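Side-chain contacts in tRNA(Phe) 7-((3-amino-3-carboxypropyl)-4-demethylwyosine(37)-N(4))-methyltransferase 1 (PDB 2IT2), which probably transfers a methyl group from S-adenosyl-L-methionine to N-4 of a 4-demethylwyosine derivative at position 37 of tRNA(Phe): residues Phe101-Pro106 and Glu175-Gln180; Lys120-Ala125 and Ser133-Ile138; Glu86-Ile91 and Glu168-Ile173; Asp32-Pro37 and Glu186-Leu191. All blocks are in the same frame, centred on the assembly; numbering follows the deposited sequence.

Contact 1 (Phe101-Pro106 and Glu175-Gln180); sequences FLVRSP and EIANDQ
Val103 spreads its two methyl groups over Ala177 and Gln180. CG1 lies anti to the backbone N (chi1 176°) and meets the amide oxygen of Gln180, with Val103 CG1 to Gln180 OE1 at 3.4 Å. Val103 CG2 sits 3.7 Å from Ala177 CB and is also near that oxygen. The Gln180 side chain is extended beyond CG and passes Val103 at a slant. Phe101 adds to the hold on Ala177. Its ring presents an edge, not a face: Ala177 CB lies close to the ring plane, 3.5 Å from Phe101 CE1 and 3.6 Å from Phe101 CZ.

This is helix-on-sheet packing. Helix 167-194 runs nearly along strand 98-112 here, with an angle of 16° and an axis distance of 9.3 Å between the short segments. The small side chain of Ala177 is consistent with the close approach; Val103 CA and Ala177 CA are 6.4 Å apart. No hydrogen bond crosses the interface. Gln180 OE1 is buried with no hydrogen-bonding partner in the model and rests against valine carbons, while Gln180 NE2 bonds to the backbone oxygen of Arg152. Cutting Val103 back to an alanine removes both methyls, and the space beside Ala177 CB and Gln180 OE1 would probably be left unfilled.

The strand is held on both sides by backbone hydrogen bonds, between Phe101 and Val155 of strand 153-159 and between Leu102 and Ser59 of strand 48-63. Gln180 also packs on Trp100 of the second subunit.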
loop_
_atom_site.group_PDB
_atom_site.type_symbol
_atom_site.label_atom_id
_atom_site.label_comp_id
_atom_site.label_asym_id
_atom_site.label_seq_id
_atom_site.Cartn_x
_atom_site.Cartn_y
_atom_site.Cartn_z
ATOM N N PHE B 101 8.262 9.836 -12.301
ATOM C CA PHE B 101 8.892 10.433 -11.136
ATOM C C PHE B 101 8.089 9.776 -10.009
ATOM O O PHE B 101 6.865 9.934 -9.936
ATOM C CB PHE B 101 8.714 11.958 -11.132
ATOM C CG PHE B 101 9.336 12.637 -9.935
ATOM C CD1 PHE B 101 8.665 12.668 -8.712
ATOM C CD2 PHE B 101 10.596 13.222 -10.028
ATOM C CE1 PHE B 101 9.240 13.265 -7.599
ATOM C CE2 PHE B 101 11.186 13.823 -8.916
ATOM C CZ PHE B 101 10.507 13.848 -7.702
ATOM N N LEU B 102 8.764 9.026 -9.145
ATOM C CA LEU B 102 8.081 8.315 -8.069
ATOM C C LEU B 102 8.575 8.686 -6.676
ATOM O O LEU B 102 9.759 8.979 -6.475
ATOM C CB LEU B 102 8.261 6.792 -8.232
ATOM C CG LEU B 102 7.964 6.162 -9.601
ATOM C CD1 LEU B 102 8.352 4.685 -9.600
ATOM C CD2 LEU B 102 6.494 6.329 -9.940
ATOM N N VAL B 103 7.644 8.694 -5.731
ATOM C CA VAL B 103 7.972 8.907 -4.327
ATOM C C VAL B 103 7.343 7.719 -3.595
ATOM O O VAL B 103 6.151 7.442 -3.766
ATOM C CB VAL B 103 7.393 10.213 -3.758
ATOM C CG1 VAL B 103 7.695 10.297 -2.269
ATOM C CG2 VAL B 103 8.015 11.394 -4.454
ATOM N N ARG B 104 8.147 7.015 -2.800
ATOM C CA ARG B 104 7.674 5.851 -2.048
ATOM C C ARG B 104 8.050 5.924 -0.576
ATOM O O ARG B 104 9.140 6.368 -0.217
ATOM C CB ARG B 104 8.238 4.558 -2.644
ATOM C CG ARG B 104 7.726 4.262 -4.038
ATOM C CD ARG B 104 6.244 3.921 -4.014
ATOM N NE ARG B 104 5.741 3.542 -5.332
ATOM C CZ ARG B 104 5.309 4.404 -6.246
ATOM N NH1 ARG B 104 5.315 5.702 -5.985
ATOM N NH2 ARG B 104 4.878 3.966 -7.426
ATOM N N SER B 105 7.130 5.456 0.262
ATOM C CA SER B 105 7.300 5.450 1.717
ATOM C C SER B 105 8.348 4.466 2.205
ATOM O O SER B 105 8.667 3.493 1.517
ATOM C CB SER B 105 5.964 5.098 2.384
ATOM O OG SER B 105 6.164 4.611 3.709
ATOM N N PRO B 106 8.919 4.725 3.395
ATOM C CA PRO B 106 9.913 3.790 3.920
ATOM C C PRO B 106 9.113 2.511 4.214
ATOM O O PRO B 106 7.889 2.564 4.414
ATOM C CB PRO B 106 10.386 4.461 5.221
ATOM C CG PRO B 106 10.161 5.904 4.990
ATOM C CD PRO B 106 8.850 5.945 4.218
ATOM N N GLU B 175 9.170 20.001 -5.192
ATOM C CA GLU B 175 8.795 20.627 -3.927
ATOM C C GLU B 175 7.936 19.672 -3.100
ATOM O O GLU B 175 8.216 19.435 -1.925
ATOM C CB GLU B 175 8.004 21.901 -4.206
ATOM C CG GLU B 175 7.655 22.751 -3.011
ATOM C CD GLU B 175 6.699 23.867 -3.400
ATOM O OE1 GLU B 175 6.851 24.422 -4.512
ATOM O OE2 GLU B 175 5.799 24.192 -2.598
ATOM N N ILE B 176 6.884 19.135 -3.708
ATOM C CA ILE B 176 5.999 18.209 -3.007
ATOM C C ILE B 176 6.766 16.949 -2.627
ATOM O O ILE B 176 6.624 16.436 -1.519
ATOM C CB ILE B 176 4.782 17.843 -3.891
ATOM C CG1 ILE B 176 3.955 19.105 -4.157
ATOM C CG2 ILE B 176 3.929 16.762 -3.218
ATOM C CD1 ILE B 176 3.280 19.676 -2.922
ATOM N N ALA B 177 7.587 16.449 -3.545
ATOM C CA ALA B 177 8.359 15.243 -3.277
ATOM C C ALA B 177 9.232 15.427 -2.056
ATOM O O ALA B 177 9.316 14.534 -1.214
ATOM C CB ALA B 177 9.223 14.889 -4.470
ATOM N N ASN B 178 9.891 16.578 -1.965
ATOM C CA ASN B 178 10.760 16.859 -0.828
ATOM C C ASN B 178 9.948 17.021 0.454
ATOM O O ASN B 178 10.446 16.705 1.527
ATOM C CB ASN B 178 11.623 18.107 -1.079
ATOM C CG ASN B 178 12.761 17.840 -2.064
ATOM O OD1 ASN B 178 13.212 16.703 -2.222
ATOM N ND2 ASN B 178 13.241 18.896 -2.715
ATOM N N ASP B 179 8.713 17.513 0.346
ATOM C CA ASP B 179 7.851 17.655 1.520
ATOM C C ASP B 179 7.493 16.272 2.031
ATOM O O ASP B 179 7.493 16.030 3.232
ATOM C CB ASP B 179 6.562 18.396 1.175
ATOM C CG ASP B 179 6.795 19.848 0.885
ATOM O OD1 ASP B 179 7.802 20.396 1.380
ATOM O OD2 ASP B 179 5.966 20.446 0.172
ATOM N N GLN B 180 7.189 15.360 1.115
ATOM C CA GLN B 180 6.835 14.003 1.502
ATOM C C GLN B 180 8.040 13.313 2.141
ATOM O O GLN B 180 7.911 12.661 3.175
ATOM C CB GLN B 180 6.325 13.217 0.284
ATOM C CG GLN B 180 5.003 13.742 -0.276
ATOM C CD GLN B 180 4.550 13.001 -1.522
ATOM O OE1 GLN B 180 5.351 12.737 -2.421
ATOM N NE2 GLN B 180 3.264 12.678 -1.593
#

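Contact 2 (Lys120-Ala125 and Ser133-Ile138)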
loop_
_atom_site.group_PDB
_atom_site.type_symbol
_atom_site.label_atom_id
_atom_site.label_comp_id
_atom_site.label_asym_id
_atom_site.label_seq_id
_atom_site.Cartn_x
_atom_site.Cartn_y
_atom_site.Cartn_z
ATOM N N LYS B 120 0.845 -5.241 19.153
ATOM C CA LYS B 120 1.284 -4.087 19.918
ATOM C C LYS B 120 2.136 -3.172 19.041
ATOM O O LYS B 120 1.991 -1.959 19.093
ATOM C CB LYS B 120 2.111 -4.517 21.120
ATOM C CG LYS B 120 1.295 -5.090 22.244
ATOM C CD LYS B 120 2.201 -5.572 23.359
ATOM C CE LYS B 120 3.114 -4.461 23.884
ATOM N NZ LYS B 120 2.357 -3.285 24.396
ATOM N N LEU B 121 3.025 -3.761 18.243
ATOM C CA LEU B 121 3.901 -2.976 17.371
ATOM C C LEU B 121 3.120 -2.292 16.254
ATOM O O LEU B 121 3.391 -1.145 15.919
ATOM C CB LEU B 121 4.993 -3.873 16.766
ATOM C CG LEU B 121 5.895 -3.267 15.670
ATOM C CD1 LEU B 121 6.624 -2.044 16.204
ATOM C CD2 LEU B 121 6.915 -4.299 15.187
ATOM N N VAL B 122 2.159 -3.004 15.677
ATOM C CA VAL B 122 1.366 -2.427 14.604
ATOM C C VAL B 122 0.638 -1.199 15.118
ATOM O O VAL B 122 0.634 -0.143 14.484
ATOM C CB VAL B 122 0.346 -3.435 14.059
ATOM C CG1 VAL B 122 -0.687 -2.712 13.196
ATOM C CG2 VAL B 122 1.068 -4.495 13.251
ATOM N N ASN B 123 0.025 -1.334 16.285
ATOM C CA ASN B 123 -0.702 -0.214 16.851
ATOM C C ASN B 123 0.196 0.991 17.143
ATOM O O ASN B 123 -0.225 2.134 16.955
ATOM C CB ASN B 123 -1.412 -0.655 18.122
ATOM C CG ASN B 123 -2.550 -1.623 17.851
ATOM O OD1 ASN B 123 -3.018 -2.300 18.765
ATOM N ND2 ASN B 123 -3.011 -1.687 16.602
ATOM N N LEU B 124 1.416 0.731 17.616
ATOM C CA LEU B 124 2.377 1.794 17.919
ATOM C C LEU B 124 2.810 2.475 16.626
ATOM O O LEU B 124 2.889 3.701 16.562
ATOM C CB LEU B 124 3.616 1.234 18.642
ATOM C CG LEU B 124 4.766 2.231 18.849
ATOM C CD1 LEU B 124 4.311 3.350 19.776
ATOM C CD2 LEU B 124 5.980 1.529 19.435
ATOM N N ALA B 125 3.088 1.684 15.594
ATOM C CA ALA B 125 3.521 2.248 14.323
ATOM C C ALA B 125 2.435 3.150 13.744
ATOM O O ALA B 125 2.715 4.268 13.312
ATOM C CB ALA B 125 3.873 1.130 13.355
ATOM N N SER B 133 0.481 -0.023 8.389
ATOM C CA SER B 133 1.211 -1.052 9.109
ATOM C C SER B 133 0.278 -2.219 9.411
ATOM O O SER B 133 -0.909 -2.017 9.706
ATOM C CB SER B 133 1.802 -0.473 10.395
ATOM O OG SER B 133 2.720 0.578 10.096
ATOM N N ASN B 134 0.808 -3.437 9.356
ATOM C CA ASN B 134 -0.031 -4.611 9.592
ATOM C C ASN B 134 0.795 -5.883 9.731
ATOM O O ASN B 134 2.014 -5.824 9.798
ATOM C CB ASN B 134 -1.006 -4.758 8.421
ATOM C CG ASN B 134 -0.317 -4.622 7.072
ATOM O OD1 ASN B 134 0.643 -5.335 6.774
ATOM N ND2 ASN B 134 -0.807 -3.696 6.247
ATOM N N ILE B 135 0.134 -7.036 9.811
ATOM C CA ILE B 135 0.864 -8.292 9.884
ATOM C C ILE B 135 0.869 -8.819 8.458
ATOM O O ILE B 135 -0.166 -9.219 7.932
ATOM C CB ILE B 135 0.183 -9.289 10.820
ATOM C CG1 ILE B 135 0.296 -8.768 12.260
ATOM C CG2 ILE B 135 0.804 -10.670 10.634
ATOM C CD1 ILE B 135 -0.523 -9.541 13.273
ATOM N N LYS B 136 2.044 -8.787 7.837
ATOM C CA LYS B 136 2.239 -9.196 6.444
ATOM C C LYS B 136 2.191 -10.698 6.245
ATOM O O LYS B 136 1.583 -11.197 5.298
ATOM C CB LYS B 136 3.599 -8.656 5.943
ATOM C CG LYS B 136 3.996 -9.036 4.508
ATOM C CD LYS B 136 5.457 -8.672 4.219
ATOM C CE LYS B 136 5.854 -9.036 2.796
ATOM N NZ LYS B 136 5.021 -8.339 1.780
ATOM N N SER B 137 2.814 -11.430 7.155
ATOM C CA SER B 137 2.858 -12.863 6.998
ATOM C C SER B 137 3.052 -13.638 8.291
ATOM O O SER B 137 3.641 -13.147 9.251
ATOM C CB SER B 137 3.980 -13.209 6.009
ATOM O OG SER B 137 5.225 -12.660 6.416
ATOM N N ILE B 138 2.532 -14.858 8.306
ATOM C CA ILE B 138 2.695 -15.723 9.456
ATOM C C ILE B 138 3.019 -17.096 8.909
ATOM O O ILE B 138 2.198 -17.700 8.229
ATOM C CB ILE B 138 1.421 -15.826 10.285
ATOM C CG1 ILE B 138 0.944 -14.432 10.699
ATOM C CG2 ILE B 138 1.696 -16.663 11.515
ATOM C CD1 ILE B 138 -0.297 -14.459 11.568
#
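This is a buried helix-to-strand contact just beside the turn that joins helix 115-127 to strand 134-138. Only seven residues separate the two segments. Val122 carries most of it, and its methyl groups rest largely on backbone. Val122 CG1 lies 3.6 Å from Ser133 O. Val122 CG2 lies 3.8 Å from both the carbonyl carbon and O of Asn134. With chi1 at 166°, CG1 is anti to the backbone N and CG2 anti to the carbonyl carbon, which sets the two methyls on the successive peptide groups after Ser133 and Asn134, where the strand begins. Ile135 is a looser neighbour, its CG1 4.5 Å from Val122 CG2.

One turn further along the helix, Ala125 CB meets Ser133 OG at 3.5 Å. The main polar partner of this hydroxyl is the backbone oxygen of Phe130, within the turn; a second, weak hydrogen bond links it with Arg148 N. With a serine in place of Val122, the two peptides would probably lose the methyl contacts that cover them, and the helix would sit less firmly on the strand.

Strand 134-138 pairs antiparallel with strand 143-148, whose Val145 also touches Val122. Asn134 and Ile135 pack on the same residues of the second subunit, so the strand lies at the subunit interface.

No hydrogen bond or charge pair joins the two segments. Their fit rests on van der Waals contact, with the serine hydroxyl tied into the turn.

Contact 3 (Glu86-Ile91 and Glu168-Ile173)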
loop_
_atom_site.group_PDB
_atom_site.type_symbol
_atom_site.label_atom_id
_atom_site.label_comp_id
_atom_site.label_asym_id
_atom_site.label_seq_id
_atom_site.Cartn_x
_atom_site.Cartn_y
_atom_site.Cartn_z
ATOM N N GLU B 86 19.759 17.539 -9.803
ATOM C CA GLU B 86 19.851 16.090 -9.734
ATOM C C GLU B 86 18.774 15.425 -10.593
ATOM O O GLU B 86 19.054 14.503 -11.356
ATOM C CB GLU B 86 19.704 15.615 -8.279
ATOM C CG GLU B 86 20.913 15.880 -7.390
ATOM C CD GLU B 86 20.723 15.393 -5.960
ATOM O OE1 GLU B 86 19.817 15.906 -5.266
ATOM O OE2 GLU B 86 21.484 14.498 -5.536
ATOM N N VAL B 87 17.540 15.900 -10.467
ATOM C CA VAL B 87 16.437 15.315 -11.210
ATOM C C VAL B 87 16.618 15.534 -12.707
ATOM O O VAL B 87 16.409 14.623 -13.504
ATOM C CB VAL B 87 15.082 15.887 -10.712
ATOM C CG1 VAL B 87 13.939 15.309 -11.525
ATOM C CG2 VAL B 87 14.894 15.550 -9.225
ATOM N N LEU B 88 17.028 16.738 -13.087
ATOM C CA LEU B 88 17.236 17.038 -14.498
ATOM C C LEU B 88 18.310 16.150 -15.112
ATOM O O LEU B 88 18.196 15.733 -16.267
ATOM C CB LEU B 88 17.621 18.500 -14.665
ATOM C CG LEU B 88 16.526 19.481 -14.252
ATOM C CD1 LEU B 88 17.110 20.880 -14.140
ATOM C CD2 LEU B 88 15.397 19.429 -15.265
ATOM N N GLU B 89 19.362 15.876 -14.347
ATOM C CA GLU B 89 20.440 15.016 -14.822
ATOM C C GLU B 89 19.930 13.600 -15.097
ATOM O O GLU B 89 20.386 12.943 -16.032
ATOM C CB GLU B 89 21.563 14.949 -13.789
ATOM C CG GLU B 89 22.267 16.265 -13.567
ATOM C CD GLU B 89 23.068 16.701 -14.773
ATOM O OE1 GLU B 89 22.462 17.014 -15.821
ATOM O OE2 GLU B 89 24.312 16.728 -14.669
ATOM N N ALA B 90 19.000 13.123 -14.273
ATOM C CA ALA B 90 18.437 11.789 -14.456
ATOM C C ALA B 90 17.525 11.798 -15.681
ATOM O O ALA B 90 17.579 10.893 -16.509
ATOM C CB ALA B 90 17.645 11.364 -13.204
ATOM N N ILE B 91 16.699 12.834 -15.796
ATOM C CA ILE B 91 15.778 12.961 -16.919
ATOM C C ILE B 91 16.501 12.956 -18.261
ATOM O O ILE B 91 15.999 12.408 -19.239
ATOM C CB ILE B 91 14.929 14.251 -16.795
ATOM C CG1 ILE B 91 13.881 14.070 -15.694
ATOM C CG2 ILE B 91 14.259 14.581 -18.131
ATOM C CD1 ILE B 91 13.110 15.349 -15.349
ATOM N N GLU B 168 8.756 24.630 -14.664
ATOM C CA GLU B 168 7.853 25.053 -13.608
ATOM C C GLU B 168 7.138 23.863 -12.975
ATOM O O GLU B 168 7.102 23.747 -11.749
ATOM C CB GLU B 168 6.816 26.050 -14.127
ATOM C CG GLU B 168 5.919 26.580 -13.029
ATOM C CD GLU B 168 6.717 27.147 -11.869
ATOM O OE1 GLU B 168 7.469 28.120 -12.089
ATOM O OE2 GLU B 168 6.596 26.619 -10.743
ATOM N N TYR B 169 6.560 22.986 -13.795
ATOM C CA TYR B 169 5.862 21.811 -13.278
ATOM C C TYR B 169 6.872 20.934 -12.557
ATOM O O TYR B 169 6.589 20.453 -11.463
ATOM C CB TYR B 169 5.161 21.050 -14.418
ATOM C CG TYR B 169 4.326 19.826 -14.015
ATOM C CD1 TYR B 169 3.639 19.764 -12.798
ATOM C CD2 TYR B 169 4.200 18.742 -14.880
ATOM C CE1 TYR B 169 2.841 18.639 -12.460
ATOM C CE2 TYR B 169 3.414 17.624 -14.556
ATOM C CZ TYR B 169 2.739 17.576 -13.345
ATOM O OH TYR B 169 1.987 16.449 -13.038
ATOM N N LEU B 170 8.057 20.744 -13.131
ATOM C CA LEU B 170 9.064 19.915 -12.473
ATOM C C LEU B 170 9.436 20.510 -11.108
ATOM O O LEU B 170 9.642 19.772 -10.142
ATOM C CB LEU B 170 10.312 19.759 -13.352
ATOM C CG LEU B 170 11.333 18.739 -12.819
ATOM C CD1 LEU B 170 10.689 17.359 -12.751
ATOM C CD2 LEU B 170 12.547 18.700 -13.719
ATOM N N ASN B 171 9.497 21.838 -11.015
ATOM C CA ASN B 171 9.814 22.487 -9.743
ATOM C C ASN B 171 8.740 22.216 -8.685
ATOM O O ASN B 171 9.061 21.988 -7.516
ATOM C CB ASN B 171 9.962 23.993 -9.924
ATOM C CG ASN B 171 10.250 24.696 -8.624
ATOM O OD1 ASN B 171 9.504 25.585 -8.211
ATOM N ND2 ASN B 171 11.337 24.311 -7.970
ATOM N N LYS B 172 7.473 22.245 -9.091
ATOM C CA LYS B 172 6.373 21.968 -8.166
ATOM C C LYS B 172 6.407 20.499 -7.725
ATOM O O LYS B 172 6.174 20.201 -6.556
ATOM C CB LYS B 172 5.019 22.281 -8.818
ATOM C CG LYS B 172 4.820 23.734 -9.222
ATOM C CD LYS B 172 4.856 24.654 -8.017
ATOM C CE LYS B 172 4.626 26.096 -8.421
ATOM N NZ LYS B 172 4.730 26.998 -7.245
ATOM N N ILE B 173 6.702 19.580 -8.644
ATOM C CA ILE B 173 6.766 18.157 -8.310
ATOM C C ILE B 173 7.893 17.891 -7.308
ATOM O O ILE B 173 7.714 17.132 -6.343
ATOM C CB ILE B 173 7.006 17.308 -9.583
ATOM C CG1 ILE B 173 5.783 17.404 -10.493
ATOM C CG2 ILE B 173 7.337 15.861 -9.217
ATOM C CD1 ILE B 173 6.018 16.863 -11.897
#
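Leu170 reaches out from helix 167-194 and puts both of its methyl groups among Val87, Leu88 and Ile91 of helix 84-91. Its CG is anti to the backbone N (chi1 -172°), which carries the branch across to the other helix. The tight spot is at Leu88, where Leu88 CD2 and Leu170 CD2 are 3.3 Å apart. So short a spacing at an exposed leucine should be read with caution. These two side chains pass at a slant. Ile91 meets the leucine end-on, with Ile91 CD1 3.8 Å from Leu170 CD2. Val87 lies alongside, pointing the other way, with Val87 CG1 4.0 Å from Leu170 CD1.

Burial differs across this small patch. Val87 and Leu170 are buried, and Val87 leans on Phe101 of strand 98-112. Ile91 is partly exposed and touches Leu157 of strand 153-159. Leu88 marks the solvent side: its methyl pair with Leu170 lies at the exposed margin of the contact. Leu84 also touches Leu170.

The axes of the two short segments stay 11.7 Å apart and run at 120° to each other. Between the two segments every contact runs through Leu170. The arrangement is a wide helix-helix crossing, made by apolar side chains beside the antiparallel sheet.

Contact 4 (Asp32-Pro37 and Glu186-Leu191); sequences DEDIIP and EKLKRL
Ile35 and Leu188 meet through their methyl groups. Ile35 CG2 lies 3.5 Å from Leu188 CD1, a snug fit for two carbons, and 4.0 Å from Leu188 CD2. The rotation of Ile35 brings CG2 to the leucine: CG1 stands between the backbone N and the carbonyl carbon (chi1 60°), and CG2 is anti to the carbonyl carbon. Asp34 borders the pair more loosely, with its OD1 4.2 Å from Leu188 CD1.

The carboxylate of Asp34 is held from outside the two segments: its OD2 forms a salt bridge with Lys185, about one turn before Leu188 on the same helix. Lys189 NZ is 4.7 Å from Asp34 OD1, too far for a bond, but its charge would probably add to the attraction.

Further out, Ser55 of strand 48-63 touches Asp34, Ile35 and Leu188, and Ile35 also packs on Leu108. Asp32 OD2 bonds to the backbone N of Ser55 and ties the start of the turn to that strand.

Ile35 occupies the N-cap position of helix 36-43. The arrangement is plain apolar packing that docks the 3-10 turn leading into helix 36-43 on the long helix 167-194.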
loop_
_atom_site.group_PDB
_atom_site.type_symbol
_atom_site.label_atom_id
_atom_site.label_comp_id
_atom_site.label_asym_id
_atom_site.label_seq_id
_atom_site.Cartn_x
_atom_site.Cartn_y
_atom_site.Cartn_z
ATOM N N ASP B 32 20.438 1.884 4.519
ATOM C CA ASP B 32 20.181 3.320 4.440
ATOM C C ASP B 32 20.545 3.896 5.810
ATOM O O ASP B 32 19.866 3.636 6.798
ATOM C CB ASP B 32 18.704 3.587 4.118
ATOM C CG ASP B 32 18.279 2.990 2.788
ATOM O OD1 ASP B 32 19.005 3.199 1.789
ATOM O OD2 ASP B 32 17.223 2.321 2.732
ATOM N N GLU B 33 21.622 4.676 5.863
ATOM C CA GLU B 33 22.096 5.247 7.123
ATOM C C GLU B 33 21.049 5.980 7.953
ATOM O O GLU B 33 21.126 5.997 9.180
ATOM C CB GLU B 33 23.267 6.195 6.870
ATOM C CG GLU B 33 22.937 7.325 5.919
ATOM C CD GLU B 33 23.405 7.036 4.513
ATOM O OE1 GLU B 33 23.076 5.951 3.995
ATOM O OE2 GLU B 33 24.103 7.888 3.924
ATOM N N ASP B 34 20.084 6.595 7.280
ATOM C CA ASP B 34 19.019 7.336 7.950
ATOM C C ASP B 34 18.318 6.538 9.048
ATOM O O ASP B 34 18.009 7.081 10.109
ATOM C CB ASP B 34 17.974 7.777 6.921
ATOM C CG ASP B 34 16.970 8.771 7.486
ATOM O OD1 ASP B 34 16.282 8.455 8.483
ATOM O OD2 ASP B 34 16.870 9.881 6.923
ATOM N N ILE B 35 18.066 5.257 8.791
ATOM C CA ILE B 35 17.362 4.415 9.751
ATOM C C ILE B 35 18.213 3.426 10.523
ATOM O O ILE B 35 17.676 2.553 11.205
ATOM C CB ILE B 35 16.230 3.630 9.072
ATOM C CG1 ILE B 35 16.799 2.738 7.962
ATOM C CG2 ILE B 35 15.188 4.599 8.549
ATOM C CD1 ILE B 35 15.764 1.876 7.269
ATOM N N ILE B 36 19.529 3.546 10.431
ATOM C CA ILE B 36 20.372 2.628 11.175
ATOM C C ILE B 36 20.060 2.703 12.673
ATOM O O ILE B 36 19.938 1.675 13.334
ATOM C CB ILE B 36 21.860 2.911 10.895
ATOM C CG1 ILE B 36 22.173 2.487 9.461
ATOM C CG2 ILE B 36 22.757 2.154 11.870
ATOM C CD1 ILE B 36 23.608 2.726 9.056
ATOM N N PRO B 37 19.920 3.917 13.231
ATOM C CA PRO B 37 19.615 4.004 14.666
ATOM C C PRO B 37 18.310 3.288 15.031
ATOM O O PRO B 37 18.235 2.612 16.052
ATOM C CB PRO B 37 19.525 5.503 14.903
ATOM C CG PRO B 37 20.518 6.047 13.914
ATOM C CD PRO B 37 20.218 5.251 12.677
ATOM N N GLU B 186 10.626 12.436 9.464
ATOM C CA GLU B 186 10.082 12.868 10.750
ATOM C C GLU B 186 9.392 11.703 11.440
ATOM O O GLU B 186 9.560 11.505 12.642
ATOM C CB GLU B 186 9.061 13.986 10.555
ATOM C CG GLU B 186 9.619 15.283 10.039
ATOM C CD GLU B 186 8.541 16.123 9.391
ATOM O OE1 GLU B 186 7.420 16.171 9.938
ATOM O OE2 GLU B 186 8.808 16.742 8.340
ATOM N N LYS B 187 8.605 10.946 10.680
ATOM C CA LYS B 187 7.889 9.794 11.217
ATOM C C LYS B 187 8.842 8.695 11.686
ATOM O O LYS B 187 8.580 8.020 12.684
ATOM C CB LYS B 187 6.916 9.244 10.167
ATOM C CG LYS B 187 5.754 10.182 9.886
ATOM C CD LYS B 187 4.788 9.602 8.875
ATOM C CE LYS B 187 3.589 10.526 8.716
ATOM N NZ LYS B 187 2.629 9.968 7.736
ATOM N N LEU B 188 9.949 8.500 10.977
ATOM C CA LEU B 188 10.895 7.472 11.393
ATOM C C LEU B 188 11.535 7.855 12.724
ATOM O O LEU B 188 11.719 7.007 13.598
ATOM C CB LEU B 188 11.969 7.260 10.317
ATOM C CG LEU B 188 11.498 6.567 9.027
ATOM C CD1 LEU B 188 12.529 6.770 7.919
ATOM C CD2 LEU B 188 11.265 5.082 9.292
ATOM N N LYS B 189 11.867 9.132 12.886
ATOM C CA LYS B 189 12.462 9.590 14.136
ATOM C C LYS B 189 11.439 9.477 15.267
ATOM O O LYS B 189 11.795 9.114 16.392
ATOM C CB LYS B 189 12.950 11.032 14.006
ATOM C CG LYS B 189 14.163 11.181 13.115
ATOM C CD LYS B 189 14.668 12.604 13.128
ATOM C CE LYS B 189 15.928 12.734 12.305
ATOM N NZ LYS B 189 15.678 12.457 10.866
ATOM N N ARG B 190 10.175 9.776 14.979
ATOM C CA ARG B 190 9.128 9.667 16.000
ATOM C C ARG B 190 9.011 8.215 16.479
ATOM O O ARG B 190 8.942 7.947 17.683
ATOM C CB ARG B 190 7.782 10.139 15.448
ATOM C CG ARG B 190 7.615 11.646 15.417
ATOM C CD ARG B 190 6.375 12.029 14.625
ATOM N NE ARG B 190 5.158 11.367 15.091
ATOM C CZ ARG B 190 3.998 11.409 14.440
ATOM N NH1 ARG B 190 3.907 12.075 13.298
ATOM N NH2 ARG B 190 2.929 10.793 14.927
ATOM N N LEU B 191 8.980 7.277 15.537
ATOM C CA LEU B 191 8.885 5.860 15.862
ATOM C C LEU B 191 10.067 5.404 16.725
ATOM O O LEU B 191 9.891 4.660 17.701
ATOM C CB LEU B 191 8.843 5.033 14.568
ATOM C CG LEU B 191 8.762 3.504 14.717
ATOM C CD1 LEU B 191 7.534 3.123 15.546
ATOM C CD2 LEU B 191 8.704 2.850 13.340
#

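How the contacts relate
Contacts 1, 3 and 4 share helix 167-194, in the order 3, 1, 4 along it. Contact 3 touches contact 1 where Ile173 packs on Phe101; their centres are 13 Å apart. Contact 1 touches contact 4 through Pro106 and Leu188, with centres 16 Å apart. Contact 2 lies off this helix but reaches contact 4 where Ala125 meets Leu191. Contacts 2 and 3 are farthest apart, about 36 Å between centres, on opposite sides of the chain's centre. Along the chain, contact 4 closes a loop that contains the others. The long helix thus joins elements spread along the antiparallel sheet, while contacts 1, 2 and 3 also touch the second subunit.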